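Local coordinates for protein CurF (Lyngbya majuscula, PDB 5DP2) that catalyses formation of the cyclopropane ring in curacin A biosynthesis, as an NADPH-dependent enoyl reductase domain turned cyclopropanase, at the NADP nicotinamide-adenine-dinucleotide phosphate site. Residues are numbered along the deposited sequence; one frame, centred on the assembly and turned at random.

The NADP nicotinamide-adenine-dinucleotide phosphate site. Residues 49-50, 145, 166, 168-171, 191, 194, 209-210, 233-234, 236, 256, 258, 279-281, 328, 331, 333, 335. With NAP (NADP nicotinamide-adenine-dinucleotide phosphate), chain B.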
loop_
_atom_site.group_PDB
_atom_site.type_symbol
_atom_site.label_atom_id
_atom_site.label_comp_id
_atom_site.label_asym_id
_atom_site.label_seq_id
_atom_site.Cartn_x
_atom_site.Cartn_y
_atom_site.Cartn_z
ATOM N N ASN A 49 4.024 -5.863 -2.040
ATOM C CA ASN A 49 2.744 -5.228 -2.305
ATOM C C ASN A 49 1.990 -6.017 -3.373
ATOM O O ASN A 49 2.599 -6.647 -4.241
ATOM C CB ASN A 49 2.942 -3.761 -2.721
ATOM C CG ASN A 49 3.192 -2.869 -1.484
ATOM O OD1 ASN A 49 2.258 -2.316 -0.872
ATOM N ND2 ASN A 49 4.402 -2.798 -1.051
ATOM N N PHE A 50 0.666 -5.983 -3.352
ATOM C CA PHE A 50 -0.114 -6.782 -4.276
ATOM C C PHE A 50 0.191 -6.410 -5.738
ATOM O O PHE A 50 0.251 -7.306 -6.597
ATOM C CB PHE A 50 -1.607 -6.642 -3.979
ATOM C CG PHE A 50 -2.456 -7.641 -4.684
ATOM C CD1 PHE A 50 -2.404 -8.997 -4.313
ATOM C CD2 PHE A 50 -3.286 -7.250 -5.708
ATOM C CE1 PHE A 50 -3.198 -9.937 -4.965
ATOM C CE2 PHE A 50 -4.109 -8.177 -6.343
ATOM C CZ PHE A 50 -4.055 -9.519 -5.974
ATOM N N THR A 145 -1.774 5.476 1.310
ATOM C CA THR A 145 -2.924 5.281 0.426
ATOM C C THR A 145 -4.228 5.508 1.176
ATOM O O THR A 145 -5.115 6.235 0.722
ATOM C CB THR A 145 -2.876 3.854 -0.151
ATOM O OG1 THR A 145 -1.691 3.685 -0.941
ATOM C CG2 THR A 145 -4.060 3.563 -1.055
ATOM N N ALA A 166 -11.987 -5.872 1.549
ATOM C CA ALA A 166 -10.696 -6.543 1.696
ATOM C C ALA A 166 -9.974 -5.985 2.924
ATOM O O ALA A 166 -8.768 -5.674 2.921
ATOM C CB ALA A 166 -9.839 -6.440 0.447
ATOM N N SER A 168 -8.913 -7.292 5.562
ATOM C CA SER A 168 -7.823 -8.117 6.045
ATOM C C SER A 168 -6.460 -7.781 5.432
ATOM O O SER A 168 -5.458 -8.219 5.981
ATOM C CB SER A 168 -8.204 -9.567 5.672
ATOM O OG SER A 168 -8.851 -9.592 4.370
ATOM N N GLY A 169 -6.463 -7.111 4.281
ATOM C CA GLY A 169 -5.226 -6.853 3.565
ATOM C C GLY A 169 -4.506 -5.610 4.076
ATOM O O GLY A 169 -4.879 -5.029 5.097
ATOM N N GLY A 170 -3.437 -5.227 3.397
ATOM C CA GLY A 170 -2.602 -4.124 3.869
ATOM C C GLY A 170 -3.336 -2.786 3.847
ATOM O O GLY A 170 -3.470 -2.099 4.867
ATOM N N ALA A 171 -3.805 -2.401 2.657
ATOM C CA ALA A 171 -4.538 -1.152 2.544
ATOM C C ALA A 171 -5.774 -1.168 3.434
ATOM O O ALA A 171 -6.110 -0.175 4.083
ATOM C CB ALA A 171 -4.897 -0.871 1.087
ATOM N N SER A 191 -12.708 -12.404 3.366
ATOM C CA SER A 191 -13.064 -13.768 2.989
ATOM C C SER A 191 -13.608 -14.521 4.214
ATOM O O SER A 191 -13.252 -14.208 5.366
ATOM C CB SER A 191 -11.846 -14.468 2.428
ATOM O OG SER A 191 -11.397 -13.846 1.232
ATOM N N LYS A 194 -11.497 -15.373 7.332
ATOM C CA LYS A 194 -10.890 -14.234 8.016
ATOM C C LYS A 194 -11.891 -13.393 8.786
ATOM O O LYS A 194 -11.482 -12.497 9.535
ATOM C CB LYS A 194 -10.112 -13.360 7.017
ATOM C CG LYS A 194 -9.038 -14.118 6.258
ATOM C CD LYS A 194 -8.218 -13.208 5.348
ATOM C CE LYS A 194 -7.285 -13.998 4.449
ATOM N NZ LYS A 194 -6.369 -13.108 3.678
ATOM N N SER A 209 -16.670 -10.834 1.569
ATOM C CA SER A 209 -16.301 -10.070 0.399
ATOM C C SER A 209 -16.315 -10.845 -0.918
ATOM O O SER A 209 -16.175 -10.243 -1.979
ATOM C CB SER A 209 -14.874 -9.602 0.552
ATOM O OG SER A 209 -14.050 -10.760 0.661
ATOM N N ARG A 210 -16.441 -12.178 -0.838
ATOM C CA ARG A 210 -16.179 -13.043 -1.983
ATOM C C ARG A 210 -17.375 -13.212 -2.901
ATOM O O ARG A 210 -17.245 -13.845 -3.956
ATOM C CB ARG A 210 -15.629 -14.393 -1.524
ATOM C CG ARG A 210 -14.239 -14.293 -0.939
ATOM C CD ARG A 210 -13.193 -14.427 -2.021
ATOM N NE ARG A 210 -11.855 -14.074 -1.517
ATOM C CZ ARG A 210 -10.743 -14.091 -2.266
ATOM N NH1 ARG A 210 -10.789 -14.473 -3.535
ATOM N NH2 ARG A 210 -9.574 -13.739 -1.750
ATOM N N SER A 233 -11.139 -1.802 -3.494
ATOM C CA SER A 233 -10.129 -2.284 -4.429
ATOM C C SER A 233 -10.630 -3.437 -5.316
ATOM O O SER A 233 -9.855 -3.945 -6.123
ATOM C CB SER A 233 -8.881 -2.727 -3.694
ATOM O OG SER A 233 -9.127 -3.836 -2.865
ATOM N N LEU A 234 -11.877 -3.886 -5.150
ATOM C CA LEU A 234 -12.395 -5.063 -5.866
ATOM C C LEU A 234 -13.187 -4.584 -7.068
ATOM O O LEU A 234 -14.256 -3.982 -6.919
ATOM C CB LEU A 234 -13.262 -5.909 -4.921
ATOM C CG LEU A 234 -12.581 -6.352 -3.620
ATOM C CD1 LEU A 234 -13.540 -7.161 -2.759
ATOM C CD2 LEU A 234 -11.300 -7.127 -3.883
ATOM N N HIS A 236 -13.661 -6.496 -10.233
ATOM C CA HIS A 236 -14.131 -7.516 -11.177
ATOM C C HIS A 236 -15.646 -7.703 -11.064
ATOM O O HIS A 236 -16.301 -7.187 -10.146
ATOM C CB HIS A 236 -13.384 -8.825 -10.910
ATOM C CG HIS A 236 -13.574 -9.343 -9.526
ATOM N ND1 HIS A 236 -12.961 -8.779 -8.433
ATOM C CD2 HIS A 236 -14.360 -10.339 -9.046
ATOM C CE1 HIS A 236 -13.324 -9.434 -7.346
ATOM N NE2 HIS A 236 -14.173 -10.386 -7.687
ATOM N N ILE A 256 -9.260 2.305 -5.341
ATOM C CA ILE A 256 -7.820 2.114 -5.470
ATOM C C ILE A 256 -7.478 0.945 -6.389
ATOM O O ILE A 256 -6.305 0.760 -6.712
ATOM C CB ILE A 256 -7.099 1.998 -4.110
ATOM C CG1 ILE A 256 -7.414 0.700 -3.363
ATOM C CG2 ILE A 256 -7.408 3.230 -3.252
ATOM C CD1 ILE A 256 -6.581 0.473 -2.115
ATOM N N ARG A 258 -6.997 -0.685 -9.969
ATOM C CA ARG A 258 -6.632 -0.032 -11.215
ATOM C C ARG A 258 -7.044 -0.824 -12.440
ATOM O O ARG A 258 -6.910 -0.326 -13.543
ATOM C CB ARG A 258 -5.135 0.371 -11.218
ATOM C CG ARG A 258 -4.733 1.295 -10.070
ATOM C CD ARG A 258 -5.452 2.620 -10.088
ATOM N NE ARG A 258 -5.091 3.430 -11.251
ATOM C CZ ARG A 258 -5.621 4.607 -11.564
ATOM N NH1 ARG A 258 -6.648 5.103 -10.875
ATOM N NH2 ARG A 258 -5.137 5.273 -12.598
ATOM N N PHE A 279 -7.677 6.869 -7.744
ATOM C CA PHE A 279 -6.335 7.430 -7.750
ATOM C C PHE A 279 -5.313 6.320 -7.749
ATOM O O PHE A 279 -5.614 5.170 -7.407
ATOM C CB PHE A 279 -6.080 8.393 -6.566
ATOM C CG PHE A 279 -6.174 7.753 -5.192
ATOM C CD1 PHE A 279 -7.377 7.662 -4.525
ATOM C CD2 PHE A 279 -5.052 7.269 -4.548
ATOM C CE1 PHE A 279 -7.438 7.114 -3.252
ATOM C CE2 PHE A 279 -5.131 6.690 -3.293
ATOM C CZ PHE A 279 -6.328 6.624 -2.637
ATOM N N ASP A 280 -4.073 6.683 -8.106
ATOM C CA ASP A 280 -2.930 5.779 -8.107
ATOM C C ASP A 280 -1.783 6.486 -7.401
ATOM O O ASP A 280 -1.260 7.506 -7.895
ATOM C CB ASP A 280 -2.560 5.345 -9.534
ATOM C CG ASP A 280 -1.451 4.292 -9.554
ATOM O OD1 ASP A 280 -0.588 4.341 -8.676
ATOM O OD2 ASP A 280 -1.437 3.416 -10.454
ATOM N N MET A 281 -1.435 5.984 -6.225
ATOM C CA MET A 281 -0.398 6.641 -5.432
ATOM C C MET A 281 0.943 6.716 -6.123
ATOM O O MET A 281 1.676 7.692 -5.948
ATOM C CB MET A 281 -0.240 5.951 -4.091
ATOM C CG MET A 281 -1.438 6.073 -3.198
ATOM S SD MET A 281 -1.779 7.760 -2.604
ATOM C CE MET A 281 -0.551 7.868 -1.319
ATOM N N LEU A 328 1.215 -13.814 -0.336
ATOM C CA LEU A 328 0.295 -12.738 -0.725
ATOM C C LEU A 328 -0.595 -13.160 -1.895
ATOM O O LEU A 328 -1.808 -12.936 -1.860
ATOM C CB LEU A 328 1.097 -11.455 -1.046
ATOM C CG LEU A 328 0.240 -10.230 -1.301
ATOM C CD1 LEU A 328 -0.788 -9.951 -0.214
ATOM C CD2 LEU A 328 1.145 -9.041 -1.526
ATOM N N SER A 331 -3.230 -15.219 -0.651
ATOM C CA SER A 331 -3.980 -14.455 0.310
ATOM C C SER A 331 -4.079 -15.133 1.650
ATOM O O SER A 331 -5.167 -15.280 2.215
ATOM C CB SER A 331 -5.351 -14.121 -0.222
ATOM O OG SER A 331 -5.733 -12.906 0.358
ATOM N N HIS A 333 -2.788 -14.116 4.401
ATOM C CA HIS A 333 -2.321 -13.126 5.373
ATOM C C HIS A 333 -3.427 -12.289 6.013
ATOM O O HIS A 333 -4.545 -12.181 5.549
ATOM C CB HIS A 333 -1.376 -12.172 4.636
ATOM C CG HIS A 333 -2.066 -11.369 3.597
ATOM N ND1 HIS A 333 -2.863 -11.941 2.617
ATOM C CD2 HIS A 333 -2.135 -10.027 3.428
ATOM C CE1 HIS A 333 -3.386 -10.963 1.898
ATOM N NE2 HIS A 333 -2.954 -9.795 2.360
ATOM N N GLY A 335 -2.855 -8.228 7.116
ATOM C CA GLY A 335 -1.875 -7.133 7.219
ATOM C C GLY A 335 -0.815 -7.199 6.137
ATOM O O GLY A 335 -1.148 -7.193 4.934
HETATM P PA NAP B . -3.774 -6.783 0.091
HETATM O O1A NAP B . -2.950 -7.160 1.274
HETATM O O2A NAP B . -5.026 -6.012 0.292
HETATM O O5B NAP B . -4.061 -8.129 -0.722
HETATM C C5B NAP B . -5.091 -8.189 -1.718
HETATM C C4B NAP B . -6.481 -8.260 -1.125
HETATM O O4B NAP B . -7.394 -8.504 -2.169
HETATM C C3B NAP B . -6.658 -9.335 -0.093
HETATM O O3B NAP B . -6.945 -8.706 1.158
HETATM C C2B NAP B . -7.841 -10.188 -0.589
HETATM O O2B NAP B . -8.858 -10.493 0.323
HETATM C C1B NAP B . -8.474 -9.306 -1.647
HETATM N N9A NAP B . -9.019 -10.026 -2.790
HETATM C C8A NAP B . -8.333 -10.435 -3.914
HETATM N N7A NAP B . -9.165 -11.070 -4.772
HETATM C C5A NAP B . -10.378 -11.055 -4.204
HETATM C C6A NAP B . -11.669 -11.536 -4.575
HETATM N N6A NAP B . -11.836 -12.171 -5.753
HETATM N N1A NAP B . -12.683 -11.335 -3.744
HETATM C C2A NAP B . -12.480 -10.700 -2.584
HETATM N N3A NAP B . -11.326 -10.204 -2.130
HETATM C C4A NAP B . -10.288 -10.400 -2.928
HETATM O O3 NAP B . -2.862 -5.985 -0.970
HETATM P PN NAP B . -2.379 -4.459 -0.954
HETATM O O1N NAP B . -0.987 -4.437 -1.454
HETATM O O2N NAP B . -2.682 -3.821 0.371
HETATM O O5D NAP B . -3.283 -3.847 -2.075
HETATM C C5D NAP B . -4.710 -3.762 -1.853
HETATM C C4D NAP B . -5.432 -3.508 -3.200
HETATM O O4D NAP B . -5.326 -2.138 -3.490
HETATM C C3D NAP B . -4.816 -4.229 -4.405
HETATM O O3D NAP B . -5.859 -4.454 -5.363
HETATM C C2D NAP B . -3.791 -3.244 -4.904
HETATM O O2D NAP B . -3.524 -3.453 -6.294
HETATM C C1D NAP B . -4.468 -1.928 -4.625
HETATM N N1N NAP B . -3.669 -0.740 -4.254
HETATM C C2N NAP B . -3.817 0.408 -4.955
HETATM C C3N NAP B . -3.107 1.565 -4.647
HETATM C C7N NAP B . -3.312 2.803 -5.450
HETATM O O7N NAP B . -2.510 3.689 -5.244
HETATM N N7N NAP B . -4.353 2.863 -6.323
HETATM C C4N NAP B . -2.209 1.541 -3.575
HETATM C C5N NAP B . -2.075 0.353 -2.869
HETATM C C6N NAP B . -2.815 -0.784 -3.216
HETATM P P2B NAP B . -8.734 -11.590 1.480
HETATM O O1X NAP B . -7.725 -11.049 2.484
HETATM O O2X NAP B . -10.135 -11.654 2.019
HETATM O O3X NAP B . -8.260 -12.866 0.828
HETATM O O HOH W 1 -6.821 -4.347 1.413
HETATM O O HOH W 2 -0.477 -6.730 2.284
HETATM O O HOH W 3 -0.070 -1.951 -1.780
#
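Cofactor recognition by medium-chain dehydrogenase/reductase enoyl reductases is well illustrated by this cleft, in which a Rossmann domain with a glycine-containing loop before helix 170-181 holds NADP. Of the 893 Å² of the ligand, 785 Å² is hidden by protein. The 2'-phosphate is densely gripped. Its O1X takes bonds from Ser168 OG and from Lys194 NZ, 2.7 Å away, an amine nitrogen at the tip of a chain extended beyond CG; NZ also meets His333 O in the carbonyl plane and Ser331 O from well above its plane, off a lone pair. Ser191 gives O2X both its backbone N and its OG (OG to O2X 2.6 Å), with OG anti to its own carbonyl carbon (chi1 -64°). Ser331 OG and Arg210 NH2 share O3X. This dense set of donors, with two probably cationic side chains balancing the phosphate charge, is consistent with a preference for NADP over NAD.

Arg210, bent at chi2 (-88°), serves twice: in its guanidinium plane NH2 meets O3X and NE meets Ser191 OG at 2.8 Å, while its face lies over the adenine, CZ 3.5 Å from the six-membered ring centroid. Leu234 CD2 covers the opposite adenine face, so the base is clamped between a guanidinium, probably cationic, and a methyl.

At the nicotinamide end the carboxamide is held by backbone groups: N7N donates to in-plane lone pairs of Ile256 O and Phe279 O, and Met281 N, first residue of helix 281-287, reaches O7N at 2.7 Å in a nearly straight bond. This should fix the amide's rotation, while Thr145 OG1 and CG2 approach C4N, the hydride-carrying carbon.

The diphosphate between is the water-contacted side. Gly170 N and Ala171 N cap it from the helix start, His333 NE2 meets O1A 2.9 Å away, nearly in its ring plane, and Phe50 N gives O1N a nearly straight 3.0 Å bond. The Phe50 ring, CG anti to the backbone N (chi1 -168°), lays one face on C5B. Ordered waters also bind O1A, O2A and O1N, linking them to Gly335 O, Ala166 O and Asn49 OD1 respectively.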